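Local coordinates for protein tumour necrosis factor receptor (Ectromelia virus, PDB 3ON9) that probably binds host CC and CXC chemokines through its SECRET domain, the part described here, and as a whole also tumour necrosis factor, blunting host immune defence, at residues A134-S137 and D138-V141. Numbering follows the deposited sequence.
Sequences AIYS and DMDV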
loop_
_atom_site.group_PDB
_atom_site.type_symbol
_atom_site.label_atom_id
_atom_site.label_comp_id
_atom_site.label_asym_id
_atom_site.label_seq_id
_atom_site.Cartn_x
_atom_site.Cartn_y
_atom_site.Cartn_z
ATOM N N ALA A 134 -1.502 -0.383 -21.482
ATOM C CA ALA A 134 -0.845 0.890 -21.788
ATOM C C ALA A 134 0.646 0.869 -21.457
ATOM O O ALA A 134 1.107 0.028 -20.690
ATOM C CB ALA A 134 -1.536 2.028 -21.050
ATOM N N ILE A 135 1.403 1.788 -22.055
ATOM C CA ILE A 135 2.840 1.861 -21.789
ATOM C C ILE A 135 3.133 2.097 -20.308
ATOM O O ILE A 135 2.337 2.705 -19.586
ATOM C CB ILE A 135 3.544 2.934 -22.656
ATOM C CG1 ILE A 135 2.896 4.308 -22.460
ATOM C CG2 ILE A 135 3.490 2.536 -24.123
ATOM C CD1 ILE A 135 3.662 5.454 -23.129
ATOM N N TYR A 136 4.277 1.598 -19.865
ATOM C CA TYR A 136 4.680 1.721 -18.471
ATOM C C TYR A 136 4.630 3.172 -17.966
ATOM O O TYR A 136 4.213 3.434 -16.838
ATOM C CB TYR A 136 6.071 1.113 -18.282
ATOM C CG TYR A 136 6.647 1.301 -16.903
ATOM C CD1 TYR A 136 6.436 0.357 -15.912
ATOM C CD2 TYR A 136 7.415 2.420 -16.598
ATOM C CE1 TYR A 136 6.964 0.519 -14.652
ATOM C CE2 TYR A 136 7.945 2.600 -15.336
ATOM C CZ TYR A 136 7.721 1.642 -14.372
ATOM O OH TYR A 136 8.242 1.801 -13.116
ATOM N N SER A 137 5.024 4.130 -18.794
ATOM C CA SER A 137 5.079 5.504 -18.306
ATOM C C SER A 137 3.703 6.160 -18.135
ATOM O O SER A 137 3.610 7.281 -17.635
ATOM C CB SER A 137 6.017 6.363 -19.165
ATOM O OG SER A 137 5.869 6.066 -20.534
ATOM N N ASP A 138 2.640 5.456 -18.524
ATOM C CA ASP A 138 1.275 5.966 -18.363
ATOM C C ASP A 138 0.600 5.550 -17.052
ATOM O O ASP A 138 -0.561 5.891 -16.821
ATOM C CB ASP A 138 0.399 5.534 -19.541
ATOM C CG ASP A 138 0.625 6.381 -20.777
ATOM O OD1 ASP A 138 1.336 7.401 -20.673
ATOM O OD2 ASP A 138 0.084 6.023 -21.847
ATOM N N MET A 139 1.305 4.810 -16.204
ATOM C CA MET A 139 0.761 4.455 -14.889
ATOM C C MET A 139 0.602 5.718 -14.030
ATOM O O MET A 139 1.340 6.682 -14.208
ATOM C CB MET A 139 1.686 3.472 -14.163
ATOM C CG MET A 139 1.968 2.173 -14.892
ATOM S SD MET A 139 2.781 0.959 -13.832
ATOM C CE MET A 139 4.027 1.969 -13.034
ATOM N N ASP A 140 -0.352 5.708 -13.097
ATOM C CA ASP A 140 -0.447 6.764 -12.086
ATOM C C ASP A 140 0.259 6.255 -10.833
ATOM O O ASP A 140 -0.074 5.184 -10.312
ATOM C CB ASP A 140 -1.910 7.072 -11.734
ATOM C CG ASP A 140 -2.598 7.937 -12.755
ATOM O OD1 ASP A 140 -1.912 8.629 -13.541
ATOM O OD2 ASP A 140 -3.849 7.933 -12.768
ATOM N N VAL A 141 1.249 7.008 -10.369
ATOM C CA VAL A 141 2.000 6.666 -9.172
ATOM C C VAL A 141 1.742 7.714 -8.105
ATOM O O VAL A 141 2.197 8.861 -8.230
ATOM C CB VAL A 141 3.512 6.590 -9.446
ATOM C CG1 VAL A 141 4.273 6.320 -8.149
ATOM C CG2 VAL A 141 3.812 5.520 -10.479
HETATM O O HOH W 1 3.979 7.178 -14.331
HETATM O O HOH W 2 2.444 9.299 -16.237
#
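The methyl CE of Met139 lies obliquely against the ring of Tyr136, and the two side chains cross at an angle beside a short 3-10 turn. Met139 CE is 4.1 Å from the centroid of the Tyr136 ring, an off-centre CH-pi contact in which CE1 is the nearest ring atom. Two torsions make the meeting possible: the tyrosine CG stands anti to its own backbone N (chi1 174°), while the methionine chain bends at its last torsion (chi3 -45°), bringing the methyl to the ring. Met139 SD lies 4.8 Å from the centroid of the Tyr136 ring, also set obliquely, a Met-aromatic contact. Nearer the backbone, Met139 CG packs against the carbonyl oxygen Tyr136 O at 3.2 Å.

A second pair of side chains meets at the start of the turn, where the aliphatic branch of Ile135 runs across the carboxylate of Asp138. Ile135 CG1 touches Asp138 OD2 at 3.4 Å, and CD1 lies near both carboxylate oxygens, a van der Waals contact without a polar bond. Ala134 adds a looser methyl contact to the CB of Asp138.

Two successive i to i+3 backbone bonds hold the turn: Asp138 N donates to Ile135 O (3.0 Å), and Met139 N to Tyr136 O in a longer but nearly straight bond (3.3 Å, 170° at the hydrogen). Where the chain leaves the turn, one water sits 2.7 Å from Met139 O and is only weakly bonded to Ser137 O; another is 2.7 Å from Ser137 O and only weakly bonded to Met139 O.

The turn is the later part of the surface loop joining antiparallel neighbours 122-130 and 140-145 in the SECRET domain beta-sandwich. Met139 also packs on Val128 and Ala130 of strand 122-130, and the buried carboxylate of Asp140 at the start of strand 140-145 bonds to His109 and the backbone of Leu106 and Met107.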